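Local coordinates for fimbrium subunit Fim1C (PDB 4QB7), which is probably a component of the fimbrium tip, part of the filamentous surface appendages that mediate cell adhesion and biofilm formation, at residues L16-E21 against D74-T79; A44-S49 against D87-T92. All coordinates share one frame; numbering follows the deposited sequence.

In the fold
Both contacts belong to the same mixed, curled sheet of the fimbrillin-like fold, with their centres 21 Å apart and their nearest atoms about 9 Å apart, so they do not touch. Their segments alternate along the chain: 16-21, 44-49, 74-79, 87-92. Strand 40-47 pairs with strand 90-97 in contact 2 and, along its other edge, with strand 64-72, which in turn carries strand 75-77 of contact 1. Strand 15-18 joins the sheet separately, parallel to strand 159-178. Contact 2 is thus direct pairing within the sheet, whereas contact 1 brings together two strands that have their hydrogen-bonded neighbours elsewhere, through side chains and water.

Contact 1. Residues L16-E21 against D74-T79; sequences LDVYTE and DSWGYT. With SO4 (sulfate ion), chain O.
V18 lays its CG2 methyl over one face of the W76 indole, and L16 touches both W76, at CB, and Y78, through CD1. The methyl stands 3.8 Å from the centroid of the W76 five-membered ring, 23° off the ring normal, a CH-pi contact displaced toward the rim, where CE2 and NE1 are its nearest ring atoms. V18 CG2 is placed there by lying anti to the carbonyl carbon, beside the backbone N. F40 and W71 meet the indole edge-to-face, and L34 and K35 of helix 30-36 also touch it; this is the tightly packed part. L16 touches W76 CB to CB at 3.8 Å, and its CD1 reaches Y78 CD1 at 3.7 Å, approaching that ring obliquely.

Beside the backbones the packing gives way to water, and at Y78 to an ion. No direct hydrogen bond joins the two segments; instead one water accepts from L16 N and donates to W76 O, while a second donates to L16 O and accepts from W76 N. The first water's oxygen also donates to O2 of a sulfate ion, 3.2 Å away, probably from the crystallisation liquor. That ion receives a hydrogen bond from Y78 N to O4 (3.2 Å, 166° at the hydrogen) and sets the same oxygen 3.3 Å above one face of the tyrosine ring. Y78 OH is engaged by I14 O, outside the segments.

The N-to-C directions of the short segments 16-18 and 75-77 differ by 120°, and their backbone bonds go to strands 159-178 and 64-72 respectively. The chemistry therefore implies an apolar seam between two parts of the sheet, with water bridging the L16 and W76 backbones where the strands do not pair directly.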
ATOM      1  N   LEU A  16     -10.395  24.175   2.436  1.00 47.89           N
ATOM      2  CA  LEU A  16      -9.921  22.831   2.134  1.00 45.97           C
ATOM      3  C   LEU A  16     -11.065  21.873   2.105  1.00 50.68           C
ATOM      4  O   LEU A  16     -11.973  21.966   2.921  1.00 50.98           O
ATOM      5  CB  LEU A  16      -8.866  22.305   3.139  1.00 45.02           C
ATOM      6  CG  LEU A  16      -7.656  23.152   3.470  1.00 48.21           C
ATOM      7  CD1 LEU A  16      -6.792  22.437   4.462  1.00 47.20           C
ATOM      8  CD2 LEU A  16      -6.864  23.502   2.231  1.00 49.30           C
ATOM      9  N   ASP A  17     -10.967  20.887   1.228  1.00 47.47           N
ATOM     10  CA  ASP A  17     -11.918  19.799   1.114  1.00 46.80           C
ATOM     11  C   ASP A  17     -11.184  18.580   0.618  1.00 47.52           C
ATOM     12  O   ASP A  17     -10.203  18.706  -0.098  1.00 47.57           O
ATOM     13  CB  ASP A  17     -13.082  20.178   0.180  1.00 49.57           C
ATOM     14  CG  ASP A  17     -14.172  19.126   0.078  1.00 59.93           C
ATOM     15  OD1 ASP A  17     -14.479  18.474   1.122  1.00 61.71           O
ATOM     16  OD2 ASP A  17     -14.742  18.972  -1.030  1.00 61.58           O
ATOM     17  N   VAL A  18     -11.623  17.406   1.037  1.00 43.03           N
ATOM     18  CA  VAL A  18     -11.065  16.124   0.617  1.00 41.23           C
ATOM     19  C   VAL A  18     -12.225  15.341   0.047  1.00 49.07           C
ATOM     20  O   VAL A  18     -13.274  15.223   0.688  1.00 49.14           O
ATOM     21  CB  VAL A  18     -10.304  15.375   1.726  1.00 42.36           C
ATOM     22  CG1 VAL A  18      -9.756  14.044   1.226  1.00 40.85           C
ATOM     23  CG2 VAL A  18      -9.186  16.233   2.289  1.00 41.64           C
ATOM     24  N   TYR A  19     -12.064  14.905  -1.201  1.00 48.78           N
ATOM     25  CA  TYR A  19     -13.060  14.177  -1.960  1.00 51.12           C
ATOM     26  C   TYR A  19     -13.269  12.810  -1.342  1.00 58.25           C
ATOM     27  O   TYR A  19     -12.303  12.163  -0.946  1.00 56.20           O
ATOM     28  CB  TYR A  19     -12.623  14.088  -3.425  1.00 53.49           C
ATOM     29  CG  TYR A  19     -13.416  13.136  -4.288  1.00 57.74           C
ATOM     30  CD1 TYR A  19     -13.098  11.781  -4.337  1.00 59.33           C
ATOM     31  CD2 TYR A  19     -14.420  13.603  -5.134  1.00 60.61           C
ATOM     32  CE1 TYR A  19     -13.808  10.899  -5.149  1.00 62.06           C
ATOM     33  CE2 TYR A  19     -15.124  12.733  -5.970  1.00 62.94           C
ATOM     34  CZ  TYR A  19     -14.815  11.380  -5.973  1.00 74.29           C
ATOM     35  OH  TYR A  19     -15.508  10.499  -6.774  1.00 81.79           O
ATOM     36  N   THR A  20     -14.551  12.416  -1.209  1.00 60.46           N
ATOM     37  CA  THR A  20     -15.000  11.140  -0.656  1.00 61.92           C
ATOM     38  C   THR A  20     -15.481  10.257  -1.813  1.00 70.66           C
ATOM     39  O   THR A  20     -16.348  10.649  -2.609  1.00 71.42           O
ATOM     40  CB  THR A  20     -16.091  11.337   0.430  1.00 65.03           C
ATOM     41  OG1 THR A  20     -15.620  12.220   1.436  1.00 63.72           O
ATOM     42  CG2 THR A  20     -16.467  10.046   1.109  1.00 63.04           C
ATOM     43  N   GLU A  21     -14.911   9.057  -1.876  1.00 69.29           N
ATOM     44  CA  GLU A  21     -15.224   8.019  -2.864  1.00 70.81           C
ATOM     45  C   GLU A  21     -16.568   7.323  -2.514  1.00 77.94           C
ATOM     46  O   GLU A  21     -16.957   7.290  -1.339  1.00 77.31           O
ATOM     47  CB  GLU A  21     -14.063   6.992  -2.947  1.00 71.35           C
ATOM     48  CG  GLU A  21     -13.606   6.412  -1.603  1.00 84.32           C
ATOM     49  CD  GLU A  21     -12.529   7.133  -0.795  1.00105.78           C
ATOM     50  OE1 GLU A  21     -12.639   8.366  -0.572  1.00 92.10           O
ATOM     51  OE2 GLU A  21     -11.623   6.423  -0.298  1.00 92.44           O
ATOM     52  N   ASP A  74     -16.300  19.257  11.887  1.00 69.47           N
ATOM     53  CA  ASP A  74     -17.049  19.302  10.636  1.00 67.31           C
ATOM     54  C   ASP A  74     -16.280  19.954   9.457  1.00 64.88           C
ATOM     55  O   ASP A  74     -16.826  19.989   8.361  1.00 64.29           O
ATOM     56  CB  ASP A  74     -18.390  20.028  10.864  1.00 70.67           C
ATOM     57  CG  ASP A  74     -18.290  21.386  11.532  1.00 83.92           C
ATOM     58  OD1 ASP A  74     -17.162  21.932  11.620  1.00 84.86           O
ATOM     59  OD2 ASP A  74     -19.340  21.918  11.940  1.00 95.56           O
ATOM     60  N   SER A  75     -15.032  20.424   9.648  1.00 57.61           N
ATOM     61  CA  SER A  75     -14.280  21.017   8.534  1.00 55.55           C
ATOM     62  C   SER A  75     -12.776  20.706   8.576  1.00 57.46           C
ATOM     63  O   SER A  75     -12.263  20.323   9.623  1.00 58.43           O
ATOM     64  CB  SER A  75     -14.474  22.527   8.506  1.00 57.18           C
ATOM     65  OG  SER A  75     -13.792  23.107   9.601  1.00 63.62           O
ATOM     66  N   TRP A  76     -12.080  20.875   7.432  1.00 50.76           N
ATOM     67  CA  TRP A  76     -10.620  20.733   7.326  1.00 48.81           C
ATOM     68  C   TRP A  76      -9.979  22.095   7.541  1.00 54.38           C
ATOM     69  O   TRP A  76     -10.445  23.083   6.982  1.00 54.78           O
ATOM     70  CB  TRP A  76     -10.178  20.186   5.960  1.00 45.26           C
ATOM     71  CG  TRP A  76     -10.551  18.776   5.695  1.00 44.37           C
ATOM     72  CD1 TRP A  76     -11.610  18.327   4.963  1.00 46.66           C
ATOM     73  CD2 TRP A  76      -9.821  17.618   6.101  1.00 44.00           C
ATOM     74  NE1 TRP A  76     -11.606  16.955   4.920  1.00 45.01           N
ATOM     75  CE2 TRP A  76     -10.543  16.490   5.652  1.00 46.44           C
ATOM     76  CE3 TRP A  76      -8.661  17.418   6.879  1.00 45.05           C
ATOM     77  CZ2 TRP A  76     -10.109  15.182   5.894  1.00 45.68           C
ATOM     78  CZ3 TRP A  76      -8.244  16.119   7.131  1.00 45.58           C
ATOM     79  CH2 TRP A  76      -8.965  15.020   6.647  1.00 45.81           C
ATOM     80  N   GLY A  77      -8.929  22.134   8.346  1.00 51.49           N
ATOM     81  CA  GLY A  77      -8.208  23.356   8.656  1.00 51.52           C
ATOM     82  C   GLY A  77      -6.711  23.187   8.735  1.00 57.31           C
ATOM     83  O   GLY A  77      -6.181  22.070   8.711  1.00 57.30           O
ATOM     84  N   TYR A  78      -6.029  24.318   8.794  1.00 55.02           N
ATOM     85  CA  TYR A  78      -4.583  24.465   8.914  1.00 54.80           C
ATOM     86  C   TYR A  78      -4.363  25.651   9.856  1.00 63.27           C
ATOM     87  O   TYR A  78      -5.255  26.498   9.973  1.00 63.39           O
ATOM     88  CB  TYR A  78      -3.915  24.631   7.526  1.00 53.95           C
ATOM     89  CG  TYR A  78      -4.467  25.766   6.685  1.00 54.37           C
ATOM     90  CD1 TYR A  78      -5.607  25.594   5.906  1.00 55.82           C
ATOM     91  CD2 TYR A  78      -3.823  26.997   6.628  1.00 55.28           C
ATOM     92  CE1 TYR A  78      -6.118  26.633   5.128  1.00 56.18           C
ATOM     93  CE2 TYR A  78      -4.315  28.039   5.840  1.00 56.09           C
ATOM     94  CZ  TYR A  78      -5.470  27.856   5.097  1.00 62.17           C
ATOM     95  OH  TYR A  78      -5.984  28.876   4.328  1.00 61.58           O
ATOM     96  N   THR A  79      -3.230  25.678  10.578  1.00 63.86           N
ATOM     97  CA  THR A  79      -2.915  26.715  11.573  1.00 66.52           C
ATOM     98  C   THR A  79      -2.382  28.018  10.924  1.00 73.55           C
ATOM     99  O   THR A  79      -2.919  29.096  11.218  1.00 74.44           O
ATOM    100  CB  THR A  79      -1.944  26.178  12.636  1.00 81.18           C
ATOM    101  OG1 THR A  79      -0.721  25.787  12.007  1.00 89.77           O
ATOM    102  CG2 THR A  79      -2.520  24.994  13.414  1.00 78.94           C
TER
HETATM  103  S   SO4 O 414      -8.902  27.175   7.677  0.50 82.71           S
HETATM  104  O1  SO4 O 414      -9.800  26.806   8.776  0.50 82.74           O
HETATM  105  O2  SO4 O 414      -9.100  26.295   6.509  0.50 81.44           O
HETATM  106  O3  SO4 O 414      -9.187  28.548   7.254  0.50 83.76           O
HETATM  107  O4  SO4 O 414      -7.533  27.077   8.183  0.50 81.58           O
HETATM  108  O   HOH W   1     -11.519  24.780   5.073  1.00 44.96           O
HETATM  109  O   HOH W   2     -13.341  21.649   5.137  1.00 45.69           O

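Contact 2. Residues A44-S49 against D87-T92. With SO4 (sulfate ion), chain I; SO4 (sulfate ion), chain L.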
ATOM      1  N   ALA A  44       2.338  24.067  -1.564  1.00 43.47           N
ATOM      2  CA  ALA A  44       1.699  25.060  -2.414  1.00 42.07           C
ATOM      3  C   ALA A  44       2.750  25.988  -3.003  1.00 46.80           C
ATOM      4  O   ALA A  44       3.613  26.506  -2.297  1.00 46.63           O
ATOM      5  CB  ALA A  44       0.641  25.827  -1.653  1.00 42.46           C
ATOM      6  N   TYR A  45       2.686  26.157  -4.325  1.00 43.18           N
ATOM      7  CA  TYR A  45       3.614  26.942  -5.133  1.00 42.01           C
ATOM      8  C   TYR A  45       2.885  28.095  -5.805  1.00 46.45           C
ATOM      9  O   TYR A  45       2.046  27.895  -6.686  1.00 46.70           O
ATOM     10  CB  TYR A  45       4.248  26.028  -6.207  1.00 41.81           C
ATOM     11  CG  TYR A  45       5.041  24.841  -5.701  1.00 41.50           C
ATOM     12  CD1 TYR A  45       4.407  23.746  -5.114  1.00 42.50           C
ATOM     13  CD2 TYR A  45       6.406  24.747  -5.928  1.00 43.41           C
ATOM     14  CE1 TYR A  45       5.127  22.628  -4.685  1.00 38.86           C
ATOM     15  CE2 TYR A  45       7.131  23.619  -5.531  1.00 44.87           C
ATOM     16  CZ  TYR A  45       6.492  22.585  -4.869  1.00 46.66           C
ATOM     17  OH  TYR A  45       7.207  21.495  -4.451  1.00 52.35           O
ATOM     18  N   GLN A  46       3.195  29.301  -5.392  1.00 43.55           N
ATOM     19  CA  GLN A  46       2.607  30.486  -6.006  1.00 43.24           C
ATOM     20  C   GLN A  46       3.440  30.913  -7.243  1.00 46.35           C
ATOM     21  O   GLN A  46       4.662  31.087  -7.153  1.00 44.08           O
ATOM     22  CB  GLN A  46       2.480  31.635  -4.999  1.00 44.24           C
ATOM     23  CG  GLN A  46       1.679  32.790  -5.558  1.00 49.46           C
ATOM     24  CD  GLN A  46       1.639  33.927  -4.603  1.00 63.48           C
ATOM     25  OE1 GLN A  46       0.583  34.296  -4.095  1.00 65.07           O
ATOM     26  NE2 GLN A  46       2.797  34.499  -4.328  1.00 57.59           N
ATOM     27  N   THR A  47       2.758  31.032  -8.394  1.00 42.74           N
ATOM     28  CA  THR A  47       3.331  31.449  -9.668  1.00 42.91           C
ATOM     29  C   THR A  47       2.602  32.705 -10.142  1.00 49.82           C
ATOM     30  O   THR A  47       1.596  33.119  -9.554  1.00 51.09           O
ATOM     31  CB  THR A  47       3.216  30.330 -10.753  1.00 46.67           C
ATOM     32  OG1 THR A  47       1.893  30.305 -11.295  1.00 46.29           O
ATOM     33  CG2 THR A  47       3.659  28.946 -10.286  1.00 39.87           C
ATOM     34  N   SER A  48       3.040  33.255 -11.266  1.00 46.42           N
ATOM     35  CA  SER A  48       2.310  34.338 -11.909  1.00 45.24           C
ATOM     36  C   SER A  48       1.141  33.708 -12.704  1.00 48.61           C
ATOM     37  O   SER A  48       1.010  32.482 -12.746  1.00 47.81           O
ATOM     38  CB  SER A  48       3.239  35.127 -12.830  1.00 46.82           C
ATOM     39  OG  SER A  48       3.464  34.465 -14.064  1.00 47.60           O
ATOM     40  N   SER A  49       0.332  34.538 -13.364  1.00 45.58           N
ATOM     41  CA  SER A  49      -0.733  34.074 -14.238  1.00 44.63           C
ATOM     42  C   SER A  49      -0.175  33.165 -15.375  1.00 48.56           C
ATOM     43  O   SER A  49      -0.940  32.379 -15.917  1.00 48.96           O
ATOM     44  CB  SER A  49      -1.468  35.266 -14.831  1.00 46.24           C
ATOM     45  OG  SER A  49      -0.665  35.900 -15.806  1.00 50.16           O
ATOM     46  N   ASP A  87      -4.242  39.827  -6.748  1.00 60.18           N
ATOM     47  CA  ASP A  87      -4.003  39.983  -8.179  1.00 58.39           C
ATOM     48  C   ASP A  87      -4.295  38.641  -8.932  1.00 59.00           C
ATOM     49  O   ASP A  87      -5.044  37.818  -8.415  1.00 57.88           O
ATOM     50  CB  ASP A  87      -2.578  40.519  -8.432  1.00 59.69           C
ATOM     51  CG  ASP A  87      -1.458  39.671  -7.857  1.00 64.47           C
ATOM     52  OD1 ASP A  87      -1.747  38.566  -7.354  1.00 64.03           O
ATOM     53  OD2 ASP A  87      -0.282  40.098  -7.947  1.00 67.17           O
ATOM     54  N   ASP A  88      -3.725  38.441 -10.146  1.00 53.11           N
ATOM     55  CA  ASP A  88      -4.006  37.313 -11.030  1.00 51.27           C
ATOM     56  C   ASP A  88      -3.018  36.146 -10.893  1.00 52.77           C
ATOM     57  O   ASP A  88      -3.010  35.229 -11.730  1.00 51.30           O
ATOM     58  CB  ASP A  88      -4.083  37.784 -12.488  1.00 53.67           C
ATOM     59  CG  ASP A  88      -2.941  38.649 -13.012  1.00 63.81           C
ATOM     60  OD1 ASP A  88      -1.821  38.599 -12.431  1.00 61.59           O
ATOM     61  OD2 ASP A  88      -3.146  39.330 -14.025  1.00 72.85           O
ATOM     62  N   LYS A  89      -2.240  36.153  -9.794  1.00 47.44           N
ATOM     63  CA  LYS A  89      -1.305  35.098  -9.444  1.00 45.38           C
ATOM     64  C   LYS A  89      -2.064  33.797  -9.200  1.00 46.09           C
ATOM     65  O   LYS A  89      -3.222  33.818  -8.754  1.00 45.38           O
ATOM     66  CB  LYS A  89      -0.493  35.494  -8.205  1.00 47.75           C
ATOM     67  CG  LYS A  89       0.678  36.390  -8.533  1.00 48.23           C
ATOM     68  CD  LYS A  89       1.699  36.417  -7.407  1.00 56.11           C
ATOM     69  CE  LYS A  89       1.661  37.674  -6.580  1.00 72.16           C
ATOM     70  NZ  LYS A  89       0.453  37.712  -5.711  1.00 80.36           N
ATOM     71  N   LYS A  90      -1.409  32.673  -9.501  1.00 40.39           N
ATOM     72  CA  LYS A  90      -1.963  31.325  -9.380  1.00 38.80           C
ATOM     73  C   LYS A  90      -1.246  30.537  -8.289  1.00 44.81           C
ATOM     74  O   LYS A  90      -0.094  30.856  -7.964  1.00 45.08           O
ATOM     75  CB  LYS A  90      -1.856  30.594 -10.733  1.00 39.58           C
ATOM     76  CG  LYS A  90      -2.781  31.194 -11.802  1.00 41.13           C
ATOM     77  CD  LYS A  90      -2.670  30.529 -13.172  1.00 40.71           C
ATOM     78  CE  LYS A  90      -3.629  31.225 -14.098  1.00 44.34           C
ATOM     79  NZ  LYS A  90      -3.439  30.886 -15.528  1.00 47.63           N
ATOM     80  N   ILE A  91      -1.935  29.531  -7.697  1.00 41.82           N
ATOM     81  CA  ILE A  91      -1.330  28.642  -6.685  1.00 41.33           C
ATOM     82  C   ILE A  91      -1.538  27.191  -7.101  1.00 45.40           C
ATOM     83  O   ILE A  91      -2.655  26.787  -7.430  1.00 44.94           O
ATOM     84  CB  ILE A  91      -1.812  28.887  -5.219  1.00 43.88           C
ATOM     85  CG1 ILE A  91      -1.693  30.381  -4.809  1.00 43.87           C
ATOM     86  CG2 ILE A  91      -1.019  28.006  -4.231  1.00 42.27           C
ATOM     87  CD1 ILE A  91      -2.572  30.676  -3.628  1.00 47.57           C
ATOM     88  N   THR A  92      -0.443  26.423  -7.115  1.00 42.59           N
ATOM     89  CA  THR A  92      -0.445  25.009  -7.444  1.00 41.09           C
ATOM     90  C   THR A  92      -0.245  24.230  -6.149  1.00 44.64           C
ATOM     91  O   THR A  92       0.682  24.501  -5.370  1.00 44.55           O
ATOM     92  CB  THR A  92       0.591  24.684  -8.534  1.00 40.53           C
ATOM     93  OG1 THR A  92       0.048  25.116  -9.766  1.00 42.35           O
ATOM     94  CG2 THR A  92       0.862  23.189  -8.664  1.00 34.53           C
TER
HETATM   95  S   SO4 I 408      -2.436  28.407 -17.863  0.60 97.26           S
HETATM   96  O1  SO4 I 408      -3.423  27.391 -17.470  0.60 98.68           O
HETATM   97  O2  SO4 I 408      -1.443  27.836 -18.768  0.60 96.12           O
HETATM   98  O3  SO4 I 408      -3.123  29.482 -18.571  0.60 98.53           O
HETATM   99  O4  SO4 I 408      -1.798  28.911 -16.644  0.60 95.14           O
HETATM  100  S   SO4 L 411      -1.388  39.273  -2.632  0.60102.10           S
HETATM  101  O1  SO4 L 411      -2.505  38.727  -1.842  0.60102.63           O
HETATM  102  O2  SO4 L 411      -0.630  38.178  -3.237  0.60101.39           O
HETATM  103  O3  SO4 L 411      -1.909  40.155  -3.685  0.60101.30           O
HETATM  104  O4  SO4 L 411      -0.508  40.022  -1.732  0.60102.52           O
HETATM  105  O   HOH W   3       0.399  27.957 -10.401  1.00 56.45           O
HETATM  106  O   HOH W   4       0.571  37.216 -12.270  1.00 51.12           O
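Y45 and T92 exchange two backbone hydrogen bonds, and T47 and K90 exchange another two, so the amide N-H and carbonyl O of all four residues are used across the contact. Y45 N lies 2.8 Å from T92 O; T92 O also sits at the edge of the Y45 ring, near its plane. K90 N reaches T47 O at 3.0 Å. The intervening pair, Q46 and I91, is non-hydrogen-bonded here: Q46 N turns to N62 OD1, and I91 has its backbone partner in Q151. On their face A44 CB packs on I91 CG2 at 3.8 Å.

On the other face T47 OG1 donates to S48 O (2.8 Å) on a lone pair in the carbonyl plane, and accepts from a water that also contacts T92 OG1. The latter hydroxyl has a further partner in D150 N. Past the strand ends, the extended K90 chain carries NZ to S49 O, in the carbonyl plane and on a lone pair (2.9 Å), and to a sulfate oxygen. S49 N donates to a water that in turn donates to D88 OD1.

K89 crosses Q46, its CD 3.8 Å from Q46 CD; the bends beyond, at chi3 (-104°) and chi4, turn CE and then NZ toward D87. Its NZ forms a salt bridge to D87 OD1 (2.9 Å), on the syn side of the carboxylate, and donates to O2 of a second sulfate. An alanine at K89 would probably leave the D87 carboxylate without its cationic mate and open a gap beside the Q46 amide.

Alternating hydrogen-bonded and non-hydrogen-bonded pairs of this kind are the hallmark of an antiparallel beta-sheet, here joining strands 40-47 and 90-97 of the fimbrillin-like fold.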